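Local coordinates for protein 3-hydroxyacyl-CoA dehydrogenase (PDB 1ZEJ) that probably uses NAD to oxidise a hydroxyl group, as a 3-hydroxyacyl-CoA dehydrogenase or an L-gulonate 3-dehydrogenase, and works as a homodimer, at residues 35-40 with 60-65; 102-107 with 126-131; 121-126 with 147-152; 139-144 with 173-178. One frame throughout, in Å; residues are numbered along the deposited sequence. Where two conformers were deposited one is given.

Contact 1 (35-40 with 60-65); sequences HEVVLQ and SKIEFT
Lys61 meets His35 with its aliphatic shaft: bends at chi2 and chi3 lay the chain over the carbonyl of His35, with CE 3.4 Å from His35 O. The ammonium group passes on to a weak hydrogen bond with the backbone oxygen of Lys34. The same lysine opens the main-chain pairing, because Lys61 O accepts from Val37 N at 2.8 Å. Val37 O takes Glu63 N, Glu63 O takes Leu39 N, and Leu39 O takes Thr65 N at 3.0 Å. Every second residue thus bonds across, as parallel strands do, and strands 36-40 and 62-65 with helix 44-53 between them form a beta-alpha-beta unit of the Rossmann-type nucleotide-binding domain, in which 62-65 is an outermost strand of the sheet. Leu39 shares one face of this pair with Val37, Ile62 and Phe64. With its CG anti to the backbone N (chi1 -180°), it brings CD2 obliquely to the Phe64 ring, 3.9 Å from Phe64 CE2, while Leu39 CB lies 4.1 Å from Ile62 CG2. That Ile62 methyl sits over one face of the Phe64 ring, toward its rim, and Ala50 of helix 44-53 packs on Leu39. On the face with Val38 and Gln40, Thr65 CG2 presses tightly against Val38 CG1 at 3.5 Å. Thr65 OG1 turns elsewhere, to Thr67 N, and Gln40 CG rests 3.5 Å from Thr65 O.

Contact 2 (102-107 with 126-131); sequences PLCSNT and LGVHWM
Ser105 O is approached by two groups of the neighbouring strand: Val128 N donates to it at 2.9 Å, and Gly127 CA adds a CA-H...O contact at 3.3 Å. Before it, Leu103 O accepts from Leu126 N, and Leu126 O from Ser105 N at 3.0 Å. Beyond Ser105 a side chain takes over the pairing. Asn106 extends its amide with CG anti to the backbone N (chi1 -178°), and OD1 receives Trp130 N at 3.1 Å in a nearly straight bond of 170°. The same oxygen lies in the plane of the indole, at its edge, 3.6 Å from Trp130 CD1, with amide and ring planes steeply inclined at 68°. With an alanine here, Trp130 N would probably lose its acceptor and the indole edge the oxygen beside CD1. Strands 103-105 and 125-130 belong to a beta-alpha-beta unit of the Rossmann-type domain, joined through helix 112-116. On one face Cys104 SG meets Leu126 CD2 at 3.5 Å, and Cys104 CB meets Val128 CG2 at 3.7 Å. On the other, Ser105 OG bonds to Glu79 and to Lys88, a predicted NAD-binding residue. His129, predicted to be important for catalysis, follows near the end of this pairing; its ring, held by Glu141, has CD2 4.1 Å from Thr107 O.

Contact 3 (121-126 with 147-152); sequences SPSRFL and FTDSKT
Ser123 and Asp149 begin the hydrogen bonding here: Asp149 N donates to Ser123 O at 2.9 Å and 172°. A second bond comes from a side chain, Thr148 OG1 donating a hydrogen bond to Phe125 O at 2.8 Å; with its OG1 anti to the carbonyl carbon (chi1 -52°), Thr148 can hold that oxygen and also accept from Ser145 N. A CA-H...O contact joins Ser123 CA to Phe147 O at 3.4 Å. Within the segments, Asp149 is the N-cap of helix 150-162, its OD1 taking both Thr152 N, at 2.9 Å, and the Thr152 hydroxyl. Putting a leucine in its place removes that carboxylate, so Thr152 N would probably be left without its capping partner and the Thr152 hydroxyl set free to turn. Ser121 OG lies nearly in the guanidinium plane of Arg124 and is gripped side-on by NE and NH2; NH1 goes to the backbone oxygens of Thr99 and Ala101. Apolar contacts flank these bonds. Pro122 CG comes obliquely to the Phe147 ring, 3.7 Å from Phe147 CD1, and the Leu126 and Thr152 side chains slide past each other in opposite directions, Leu126 CD1 3.9 Å from Thr152 CG2. In the NAD-binding domain, the turn leading into strand 125-130 is thereby fastened to the start of helix 150-162, with Ala116 of helix 112-116 packing on Pro122, Phe125 and Phe147.

Contact 4 (139-144 with 173-178); sequences LVEIVI and QSLVNR
Strand 139-144, with Glu141 and Val143 facing the helix start, runs almost opposite to the opening residues of 173-178, their end-to-end directions being 166° apart. The motif is a capped helix N terminus received by a carboxylate: Ser174 is the N-cap of helix 175-193, its OG accepting from Asn177 N at 3.0 Å. That hydroxyl also donates, to the syn lone pair of Glu141 OE1, so the one hydroxyl both accepts and donates. Glu141 OE2 takes the first-turn amide of Val176, at the N-terminal end of the helix, at 2.9 Å and 168°, approached from the syn side and tilted 22° out of the carboxylate plane; Leu175 N is 3.0 Å away. A chain extended beyond CG delivers the carboxylate to the helix end. OE1 has a further partner in His129, an arrangement consistent with the His-Glu pair of 3-hydroxyacyl-CoA dehydrogenases. The join links the NAD-binding sheet to the first helix of the C-terminal family region, close to the predicted catalytic site. Arg178, one turn on, forms salt bridges with Glu186 and Glu193 of the second subunit. Val176 CG2 lies against Glu141 OE2 at 3.3 Å; further along the strand Val143 CG1 rests 3.7 Å from Gln173 N. At the other end of the strand, the Leu139 and Val176 side chains slide past each other, Leu139 CD2 3.6 Å from Val176 CG2.

From the N terminus, contact 1 closes first, bringing 60-65 back beside 35-40 at one edge of the sheet, and is complete before the others begin. Contact 2 closes a second beta-alpha-beta loop further along. Contact 3 crosses it, since 121-126 departs before 126-131 has closed contact 2, and the two share Leu126. Contact 4 in turn crosses contact 3, starting on strand 139-144 within its loop and ending at the helix after strand 166-171, but follows contact 2 in series. Contacts 2, 3 and 4 touch one another around strand 125-130, with His129 joining contacts 2 and 4, whereas contact 1 is linked to them through the sheet.

Contact 1 (35-40 with 60-65)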
loop_
_atom_site.group_PDB
_atom_site.type_symbol
_atom_site.label_atom_id
_atom_site.label_comp_id
_atom_site.label_asym_id
_atom_site.label_seq_id
_atom_site.Cartn_x
_atom_site.Cartn_y
_atom_site.Cartn_z
ATOM N N HIS A 35 22.215 -22.198 8.486
ATOM C CA HIS A 35 23.658 -21.963 8.587
ATOM C C HIS A 35 24.122 -21.862 10.035
ATOM O O HIS A 35 23.329 -21.788 10.976
ATOM C CB HIS A 35 24.003 -20.658 7.890
ATOM C CG HIS A 35 23.655 -20.636 6.441
ATOM N ND1 HIS A 35 24.311 -21.408 5.507
ATOM C CD2 HIS A 35 22.742 -19.912 5.757
ATOM C CE1 HIS A 35 23.790 -21.188 4.315
ATOM N NE2 HIS A 35 22.839 -20.279 4.436
ATOM N N GLU A 36 25.421 -21.906 10.224
ATOM C CA GLU A 36 25.957 -21.625 11.545
ATOM C C GLU A 36 26.111 -20.138 11.735
ATOM O O GLU A 36 26.445 -19.419 10.794
ATOM C CB GLU A 36 27.300 -22.291 11.719
ATOM C CG GLU A 36 27.161 -23.778 11.754
ATOM C CD GLU A 36 28.492 -24.436 11.826
ATOM O OE1 GLU A 36 29.345 -24.135 10.955
ATOM O OE2 GLU A 36 28.667 -25.250 12.757
ATOM N N VAL A 37 25.890 -19.684 12.962
ATOM C CA VAL A 37 25.992 -18.287 13.280
ATOM C C VAL A 37 26.907 -18.051 14.475
ATOM O O VAL A 37 26.849 -18.773 15.470
ATOM C CB VAL A 37 24.586 -17.713 13.586
ATOM C CG1 VAL A 37 24.663 -16.244 13.980
ATOM C CG2 VAL A 37 23.685 -17.887 12.338
ATOM N N VAL A 38 27.717 -17.014 14.361
ATOM C CA VAL A 38 28.369 -16.403 15.534
ATOM C C VAL A 38 27.703 -15.033 15.826
ATOM O O VAL A 38 27.702 -14.123 14.986
ATOM C CB VAL A 38 29.874 -16.259 15.312
ATOM C CG1 VAL A 38 30.507 -15.694 16.577
ATOM C CG2 VAL A 38 30.500 -17.598 14.994
ATOM N N LEU A 39 27.117 -14.904 16.996
ATOM C CA LEU A 39 26.433 -13.680 17.399
ATOM C C LEU A 39 27.283 -12.985 18.429
ATOM O O LEU A 39 27.526 -13.539 19.525
ATOM C CB LEU A 39 25.079 -14.017 17.985
ATOM C CG LEU A 39 24.213 -12.817 18.462
ATOM C CD1 LEU A 39 23.907 -11.889 17.318
ATOM C CD2 LEU A 39 22.921 -13.306 19.095
ATOM N N GLN A 40 27.728 -11.781 18.090
ATOM C CA GLN A 40 28.691 -11.025 18.913
ATOM C C GLN A 40 28.039 -9.740 19.493
ATOM O O GLN A 40 27.237 -9.097 18.856
ATOM C CB GLN A 40 29.929 -10.672 18.103
ATOM C CG GLN A 40 31.036 -9.981 18.897
ATOM C CD GLN A 40 30.961 -8.475 18.866
ATOM O OE1 GLN A 40 30.405 -7.903 17.932
ATOM N NE2 GLN A 40 31.563 -7.815 19.866
ATOM N N SER A 60 21.955 -24.909 19.010
ATOM C CA SER A 60 23.109 -25.719 18.601
ATOM C C SER A 60 23.862 -25.084 17.399
ATOM O O SER A 60 25.030 -25.361 17.185
ATOM C CB SER A 60 22.665 -27.170 18.295
ATOM O OG SER A 60 21.920 -27.225 17.085
ATOM N N LYS A 61 23.223 -24.191 16.661
ATOM C CA LYS A 61 23.862 -23.559 15.497
ATOM C C LYS A 61 24.443 -22.149 15.777
ATOM O O LYS A 61 25.039 -21.551 14.893
ATOM C CB LYS A 61 22.857 -23.469 14.348
ATOM C CG LYS A 61 22.258 -24.836 13.909
ATOM C CD LYS A 61 22.915 -25.321 12.616
ATOM C CE LYS A 61 22.096 -24.940 11.354
ATOM N NZ LYS A 61 22.765 -25.395 10.065
ATOM N N ILE A 62 24.256 -21.613 16.983
ATOM C CA ILE A 62 24.628 -20.220 17.306
ATOM C C ILE A 62 25.682 -20.195 18.417
ATOM O O ILE A 62 25.448 -20.797 19.467
ATOM C CB ILE A 62 23.388 -19.380 17.725
ATOM C CG1 ILE A 62 22.352 -19.309 16.594
ATOM C CG2 ILE A 62 23.797 -17.924 18.042
ATOM C CD1 ILE A 62 20.943 -18.896 17.038
ATOM N N GLU A 63 26.823 -19.529 18.174
ATOM C CA GLU A 63 27.842 -19.282 19.202
ATOM C C GLU A 63 27.618 -17.851 19.652
ATOM O O GLU A 63 27.420 -16.966 18.818
ATOM C CB GLU A 63 29.261 -19.473 18.672
ATOM C CG GLU A 63 30.365 -18.948 19.638
ATOM C CD GLU A 63 31.786 -19.211 19.130
ATOM O OE1 GLU A 63 31.933 -19.942 18.127
ATOM O OE2 GLU A 63 32.743 -18.701 19.752
ATOM N N PHE A 64 27.597 -17.633 20.958
ATOM C CA PHE A 64 27.522 -16.290 21.501
ATOM C C PHE A 64 28.925 -15.879 21.958
ATOM O O PHE A 64 29.606 -16.652 22.645
ATOM C CB PHE A 64 26.551 -16.251 22.657
ATOM C CG PHE A 64 25.163 -16.716 22.290
ATOM C CD1 PHE A 64 24.852 -18.071 22.281
ATOM C CD2 PHE A 64 24.171 -15.804 22.001
ATOM C CE1 PHE A 64 23.580 -18.511 21.928
ATOM C CE2 PHE A 64 22.880 -16.246 21.682
ATOM C CZ PHE A 64 22.618 -17.598 21.642
ATOM N N THR A 65 29.349 -14.668 21.622
ATOM C CA THR A 65 30.691 -14.221 22.002
ATOM C C THR A 65 30.777 -12.715 22.143
ATOM O O THR A 65 29.984 -11.981 21.562
ATOM C CB THR A 65 31.684 -14.670 20.913
ATOM O OG1 THR A 65 33.010 -14.288 21.255
ATOM C CG2 THR A 65 31.345 -14.086 19.567
#

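Contact 2 (102-107 with 126-131)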
loop_
_atom_site.group_PDB
_atom_site.type_symbol
_atom_site.label_atom_id
_atom_site.label_comp_id
_atom_site.label_asym_id
_atom_site.label_seq_id
_atom_site.Cartn_x
_atom_site.Cartn_y
_atom_site.Cartn_z
ATOM N N PRO A 102 32.035 -10.524 2.315
ATOM C CA PRO A 102 31.057 -9.436 2.206
ATOM C C PRO A 102 30.642 -8.955 3.589
ATOM O O PRO A 102 30.456 -9.767 4.525
ATOM C CB PRO A 102 29.886 -10.097 1.481
ATOM C CG PRO A 102 30.427 -11.154 0.741
ATOM C CD PRO A 102 31.559 -11.722 1.600
ATOM N N LEU A 103 30.522 -7.648 3.710
ATOM C CA LEU A 103 30.107 -6.978 4.931
ATOM C C LEU A 103 28.783 -6.291 4.676
ATOM O O LEU A 103 28.668 -5.506 3.746
ATOM C CB LEU A 103 31.115 -5.908 5.330
ATOM C CG LEU A 103 32.581 -6.299 5.450
ATOM C CD1 LEU A 103 33.390 -5.058 5.836
ATOM C CD2 LEU A 103 32.715 -7.379 6.467
ATOM N N CYS A 104 27.796 -6.568 5.515
ATOM C CA CYS A 104 26.413 -6.205 5.234
ATOM C C CYS A 104 25.854 -5.429 6.415
ATOM O O CYS A 104 25.560 -6.049 7.412
ATOM C CB CYS A 104 25.581 -7.465 5.078
ATOM S SG CYS A 104 26.101 -8.556 3.787
ATOM N N SER A 105 25.611 -4.131 6.301
ATOM C CA SER A 105 25.015 -3.370 7.394
ATOM C C SER A 105 23.461 -3.391 7.321
ATOM O O SER A 105 22.892 -3.089 6.279
ATOM C CB SER A 105 25.559 -1.946 7.380
ATOM O OG SER A 105 24.951 -1.179 8.405
ATOM N N ASN A 106 22.794 -3.784 8.401
ATOM C CA ASN A 106 21.334 -3.638 8.507
ATOM C C ASN A 106 21.135 -2.182 8.863
ATOM O O ASN A 106 21.344 -1.764 10.006
ATOM C CB ASN A 106 20.732 -4.547 9.593
ATOM C CG ASN A 106 19.167 -4.435 9.697
ATOM O OD1 ASN A 106 18.398 -4.613 8.711
ATOM N ND2 ASN A 106 18.704 -4.173 10.910
ATOM N N THR A 107 20.835 -1.382 7.879
ATOM C CA THR A 107 20.793 0.049 8.110
ATOM C C THR A 107 19.357 0.439 7.796
ATOM O O THR A 107 18.844 0.085 6.739
ATOM C CB THR A 107 21.951 0.838 7.325
ATOM O OG1 THR A 107 21.700 2.250 7.343
ATOM C CG2 THR A 107 22.125 0.380 5.894
ATOM N N LEU A 126 27.830 -3.644 1.538
ATOM C CA LEU A 126 26.513 -3.241 1.089
ATOM C C LEU A 126 25.540 -3.231 2.252
ATOM O O LEU A 126 25.851 -3.715 3.353
ATOM C CB LEU A 126 26.095 -4.141 -0.061
ATOM C CG LEU A 126 25.449 -5.519 -0.011
ATOM C CD1 LEU A 126 25.746 -6.340 -1.269
ATOM C CD2 LEU A 126 25.547 -6.290 1.238
ATOM N N GLY A 127 24.368 -2.692 2.010
ATOM C CA GLY A 127 23.326 -2.631 3.032
ATOM C C GLY A 127 22.464 -3.857 2.819
ATOM O O GLY A 127 22.187 -4.247 1.678
ATOM N N VAL A 128 22.031 -4.475 3.916
ATOM C CA VAL A 128 20.993 -5.546 3.834
ATOM C C VAL A 128 19.935 -5.202 4.867
ATOM O O VAL A 128 20.201 -5.339 6.095
ATOM C CB VAL A 128 21.548 -6.979 4.052
ATOM C CG1 VAL A 128 20.478 -7.999 4.104
ATOM C CG2 VAL A 128 22.508 -7.369 2.997
ATOM N N HIS A 129 18.768 -4.776 4.376
ATOM C CA HIS A 129 17.654 -4.254 5.123
ATOM C C HIS A 129 16.596 -5.345 5.336
ATOM O O HIS A 129 15.902 -5.772 4.415
ATOM C CB HIS A 129 17.109 -3.047 4.352
ATOM C CG HIS A 129 15.917 -2.400 4.960
ATOM N ND1 HIS A 129 14.955 -1.773 4.192
ATOM C CD2 HIS A 129 15.533 -2.245 6.257
ATOM C CE1 HIS A 129 14.012 -1.295 4.989
ATOM N NE2 HIS A 129 14.337 -1.577 6.244
ATOM N N TRP A 130 16.604 -5.877 6.551
ATOM C CA TRP A 130 15.698 -6.922 6.977
ATOM C C TRP A 130 14.480 -6.264 7.528
ATOM O O TRP A 130 14.548 -5.170 8.059
ATOM C CB TRP A 130 16.319 -7.740 8.110
ATOM C CG TRP A 130 17.550 -8.536 7.745
ATOM C CD1 TRP A 130 18.825 -8.060 7.655
ATOM C CD2 TRP A 130 17.630 -9.932 7.466
ATOM N NE1 TRP A 130 19.687 -9.063 7.342
ATOM C CE2 TRP A 130 18.975 -10.224 7.200
ATOM C CE3 TRP A 130 16.696 -10.961 7.398
ATOM C CZ2 TRP A 130 19.419 -11.513 6.897
ATOM C CZ3 TRP A 130 17.138 -12.253 7.113
ATOM C CH2 TRP A 130 18.482 -12.515 6.848
HETATM N N MSE A 131 13.341 -6.944 7.441
HETATM C CA MSE A 131 12.093 -6.411 7.993
HETATM C C MSE A 131 11.887 -7.039 9.379
HETATM O O MSE A 131 12.670 -7.871 9.829
HETATM C CB MSE A 131 10.914 -6.684 7.051
HETATM C CG MSE A 131 11.165 -6.378 5.591
HETATM SE SE MSE A 131 11.488 -4.481 5.249
HETATM C CE MSE A 131 12.797 -4.575 3.763
#

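Contact 3 (121-126 with 147-152)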
loop_
_atom_site.group_PDB
_atom_site.type_symbol
_atom_site.label_atom_id
_atom_site.label_comp_id
_atom_site.label_asym_id
_atom_site.label_seq_id
_atom_site.Cartn_x
_atom_site.Cartn_y
_atom_site.Cartn_z
ATOM N N SER A 121 37.765 -0.815 2.183
ATOM C CA SER A 121 37.496 -1.728 1.063
ATOM C C SER A 121 35.988 -1.824 0.772
ATOM O O SER A 121 35.330 -2.878 0.982
ATOM C CB SER A 121 38.126 -3.102 1.382
ATOM O OG SER A 121 37.803 -3.493 2.745
ATOM N N PRO A 122 35.429 -0.732 0.256
ATOM C CA PRO A 122 33.967 -0.681 0.119
ATOM C C PRO A 122 33.378 -1.523 -1.034
ATOM O O PRO A 122 32.150 -1.596 -1.150
ATOM C CB PRO A 122 33.716 0.808 -0.060
ATOM C CG PRO A 122 34.875 1.277 -0.765
ATOM C CD PRO A 122 36.046 0.520 -0.216
ATOM N N SER A 123 34.220 -2.116 -1.892
ATOM C CA SER A 123 33.677 -2.922 -2.973
ATOM C C SER A 123 32.877 -4.128 -2.484
ATOM O O SER A 123 32.007 -4.609 -3.216
ATOM C CB SER A 123 34.730 -3.381 -3.966
ATOM O OG SER A 123 35.715 -4.111 -3.327
ATOM N N ARG A 124 33.148 -4.592 -1.259
ATOM C CA ARG A 124 32.453 -5.762 -0.704
ATOM C C ARG A 124 31.554 -5.397 0.473
ATOM O O ARG A 124 31.178 -6.242 1.264
ATOM C CB ARG A 124 33.447 -6.890 -0.363
ATOM C CG ARG A 124 34.604 -6.464 0.495
ATOM C CD ARG A 124 34.241 -5.952 1.897
ATOM N NE ARG A 124 35.487 -5.654 2.571
ATOM C CZ ARG A 124 36.143 -6.488 3.371
ATOM N NH1 ARG A 124 35.607 -7.616 3.769
ATOM N NH2 ARG A 124 37.316 -6.148 3.833
ATOM N N PHE A 125 31.148 -4.128 0.533
ATOM C CA PHE A 125 30.233 -3.628 1.541
ATOM C C PHE A 125 28.906 -3.305 0.854
ATOM O O PHE A 125 28.870 -2.740 -0.269
ATOM C CB PHE A 125 30.734 -2.314 2.166
ATOM C CG PHE A 125 29.703 -1.653 3.057
ATOM C CD1 PHE A 125 29.347 -2.235 4.245
ATOM C CD2 PHE A 125 29.060 -0.481 2.664
ATOM C CE1 PHE A 125 28.358 -1.682 5.053
ATOM C CE2 PHE A 125 28.093 0.100 3.459
ATOM C CZ PHE A 125 27.749 -0.510 4.694
ATOM N N LEU A 126 27.830 -3.644 1.538
ATOM C CA LEU A 126 26.513 -3.241 1.089
ATOM C C LEU A 126 25.540 -3.231 2.252
ATOM O O LEU A 126 25.851 -3.715 3.353
ATOM C CB LEU A 126 26.095 -4.141 -0.061
ATOM C CG LEU A 126 25.449 -5.519 -0.011
ATOM C CD1 LEU A 126 25.746 -6.340 -1.269
ATOM C CD2 LEU A 126 25.547 -6.290 1.238
ATOM N N PHE A 147 30.058 2.055 -4.658
ATOM C CA PHE A 147 31.277 1.258 -4.618
ATOM C C PHE A 147 31.076 -0.230 -4.751
ATOM O O PHE A 147 31.988 -0.943 -5.105
ATOM C CB PHE A 147 32.026 1.475 -3.310
ATOM C CG PHE A 147 32.362 2.916 -2.999
ATOM C CD1 PHE A 147 33.561 3.463 -3.389
ATOM C CD2 PHE A 147 31.495 3.703 -2.225
ATOM C CE1 PHE A 147 33.879 4.802 -3.081
ATOM C CE2 PHE A 147 31.828 5.037 -1.895
ATOM C CZ PHE A 147 33.015 5.574 -2.322
ATOM N N THR A 148 29.917 -0.720 -4.351
ATOM C CA THR A 148 29.660 -2.132 -4.229
ATOM C C THR A 148 29.873 -2.816 -5.587
ATOM O O THR A 148 29.336 -2.370 -6.632
ATOM C CB THR A 148 28.198 -2.393 -3.778
ATOM O OG1 THR A 148 27.849 -1.630 -2.597
ATOM C CG2 THR A 148 28.006 -3.875 -3.528
ATOM N N ASP A 149 30.607 -3.909 -5.603
ATOM C CA ASP A 149 30.765 -4.643 -6.875
ATOM C C ASP A 149 29.683 -5.679 -7.102
ATOM O O ASP A 149 28.970 -6.070 -6.183
ATOM C CB ASP A 149 32.162 -5.225 -7.007
ATOM C CG ASP A 149 32.479 -6.248 -5.979
ATOM O OD1 ASP A 149 31.558 -6.876 -5.421
ATOM O OD2 ASP A 149 33.693 -6.461 -5.765
ATOM N N SER A 150 29.549 -6.118 -8.343
ATOM C CA SER A 150 28.478 -7.033 -8.733
ATOM C C SER A 150 28.573 -8.418 -8.094
ATOM O O SER A 150 27.551 -9.052 -7.817
ATOM C CB SER A 150 28.527 -7.280 -10.246
ATOM O OG SER A 150 27.698 -8.383 -10.577
ATOM N N LYS A 151 29.794 -8.878 -7.932
ATOM C CA LYS A 151 30.082 -10.178 -7.315
ATOM C C LYS A 151 29.583 -10.253 -5.886
ATOM O O LYS A 151 29.051 -11.299 -5.478
ATOM C CB LYS A 151 31.589 -10.445 -7.359
ATOM C CG LYS A 151 32.143 -11.365 -6.323
ATOM N N THR A 152 29.767 -9.157 -5.149
ATOM C CA THR A 152 29.304 -9.071 -3.769
ATOM C C THR A 152 27.778 -9.087 -3.715
ATOM O O THR A 152 27.195 -9.801 -2.909
ATOM C CB THR A 152 29.831 -7.824 -3.059
ATOM O OG1 THR A 152 31.253 -7.848 -3.098
ATOM C CG2 THR A 152 29.359 -7.788 -1.597
#

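Contact 4 (139-144 with 173-178)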
loop_
_atom_site.group_PDB
_atom_site.type_symbol
_atom_site.label_atom_id
_atom_site.label_comp_id
_atom_site.label_asym_id
_atom_site.label_seq_id
_atom_site.Cartn_x
_atom_site.Cartn_y
_atom_site.Cartn_z
ATOM N N LEU A 139 10.573 -10.312 2.938
ATOM C CA LEU A 139 11.344 -9.370 2.128
ATOM C C LEU A 139 12.660 -8.973 2.783
ATOM O O LEU A 139 12.713 -8.682 3.990
ATOM C CB LEU A 139 10.508 -8.121 1.762
ATOM C CG LEU A 139 11.251 -7.133 0.867
ATOM C CD1 LEU A 139 11.276 -7.620 -0.603
ATOM C CD2 LEU A 139 10.636 -5.809 0.921
ATOM N N VAL A 140 13.730 -9.024 1.999
ATOM C CA VAL A 140 14.984 -8.407 2.391
ATOM C C VAL A 140 15.441 -7.581 1.204
ATOM O O VAL A 140 15.452 -8.059 0.071
ATOM C CB VAL A 140 16.058 -9.422 2.795
ATOM C CG1 VAL A 140 17.301 -8.728 3.259
ATOM C CG2 VAL A 140 15.544 -10.309 3.873
ATOM N N GLU A 141 15.784 -6.337 1.466
ATOM C CA GLU A 141 16.336 -5.448 0.448
ATOM C C GLU A 141 17.846 -5.403 0.558
ATOM O O GLU A 141 18.382 -5.289 1.655
ATOM C CB GLU A 141 15.829 -4.043 0.617
ATOM C CG GLU A 141 14.373 -3.857 0.253
ATOM C CD GLU A 141 13.926 -2.420 0.483
ATOM O OE1 GLU A 141 14.338 -1.839 1.537
ATOM O OE2 GLU A 141 13.203 -1.851 -0.398
ATOM N N ILE A 142 18.524 -5.524 -0.568
ATOM C CA ILE A 142 19.952 -5.223 -0.613
ATOM C C ILE A 142 20.075 -3.825 -1.133
ATOM O O ILE A 142 19.523 -3.534 -2.201
ATOM C CB ILE A 142 20.672 -6.185 -1.546
ATOM C CG1 ILE A 142 20.604 -7.610 -0.953
ATOM C CG2 ILE A 142 22.103 -5.697 -1.842
ATOM C CD1 ILE A 142 21.130 -8.679 -1.832
ATOM N N VAL A 143 20.801 -2.974 -0.407
ATOM C CA VAL A 143 20.928 -1.584 -0.785
ATOM C C VAL A 143 22.405 -1.350 -1.072
ATOM O O VAL A 143 23.228 -1.418 -0.173
ATOM C CB VAL A 143 20.413 -0.665 0.308
ATOM C CG1 VAL A 143 20.443 0.796 -0.158
ATOM C CG2 VAL A 143 18.991 -1.043 0.708
ATOM N N ILE A 144 22.721 -1.107 -2.332
ATOM C CA ILE A 144 24.097 -0.978 -2.738
ATOM C C ILE A 144 24.597 0.474 -2.762
ATOM O O ILE A 144 23.852 1.424 -3.003
ATOM C CB ILE A 144 24.377 -1.727 -4.050
ATOM C CG1 ILE A 144 23.760 -1.053 -5.266
ATOM C CG2 ILE A 144 23.874 -3.184 -3.934
ATOM C CD1 ILE A 144 24.386 -1.504 -6.534
ATOM N N GLN A 173 19.254 3.833 -1.905
ATOM C CA GLN A 173 18.151 3.969 -0.912
ATOM C C GLN A 173 17.219 2.796 -0.992
ATOM O O GLN A 173 16.944 2.303 -2.072
ATOM C CB GLN A 173 17.302 5.231 -1.125
ATOM C CG GLN A 173 18.070 6.502 -1.036
ATOM C CD GLN A 173 17.243 7.713 -1.286
ATOM O OE1 GLN A 173 16.026 7.716 -1.087
ATOM N NE2 GLN A 173 17.896 8.769 -1.734
ATOM N N SER A 174 16.681 2.424 0.150
ATOM C CA SER A 174 15.594 1.456 0.240
ATOM C C SER A 174 14.309 1.876 -0.508
ATOM O O SER A 174 13.784 2.982 -0.287
ATOM C CB SER A 174 15.239 1.232 1.721
ATOM O OG SER A 174 13.980 0.621 1.874
ATOM N N LEU A 175 13.751 0.957 -1.300
ATOM C CA LEU A 175 12.484 1.186 -1.999
ATOM C C LEU A 175 11.314 1.198 -1.044
ATOM O O LEU A 175 10.406 2.013 -1.151
ATOM C CB LEU A 175 12.252 0.119 -3.083
ATOM C CG LEU A 175 13.312 -0.027 -4.193
ATOM C CD1 LEU A 175 12.806 -1.013 -5.246
ATOM C CD2 LEU A 175 13.647 1.275 -4.864
ATOM N N VAL A 176 11.341 0.302 -0.060
ATOM C CA VAL A 176 10.379 0.312 1.010
ATOM C C VAL A 176 10.350 1.635 1.750
ATOM O O VAL A 176 9.272 2.147 1.988
ATOM C CB VAL A 176 10.661 -0.844 2.043
ATOM C CG1 VAL A 176 9.783 -0.672 3.272
ATOM C CG2 VAL A 176 10.448 -2.194 1.371
ATOM N N ASN A 177 11.494 2.195 2.132
ATOM C CA ASN A 177 11.548 3.486 2.853
ATOM C C ASN A 177 10.961 4.566 1.941
ATOM O O ASN A 177 10.222 5.456 2.373
ATOM C CB ASN A 177 12.978 3.830 3.262
ATOM C CG ASN A 177 13.451 3.051 4.510
ATOM O OD1 ASN A 177 12.688 2.302 5.104
ATOM N ND2 ASN A 177 14.727 3.221 4.865
ATOM N N ARG A 178 11.264 4.468 0.639
ATOM C CA ARG A 178 10.799 5.495 -0.319
ATOM C C ARG A 178 9.289 5.470 -0.405
ATOM O O ARG A 178 8.657 6.511 -0.375
ATOM C CB ARG A 178 11.448 5.260 -1.696
ATOM C CG ARG A 178 12.918 5.715 -1.718
ATOM C CD ARG A 178 13.553 5.395 -3.075
ATOM N NE ARG A 178 12.939 6.181 -4.142
ATOM C CZ ARG A 178 13.416 6.201 -5.371
ATOM N NH1 ARG A 178 14.490 5.479 -5.670
ATOM N NH2 ARG A 178 12.836 6.940 -6.284
#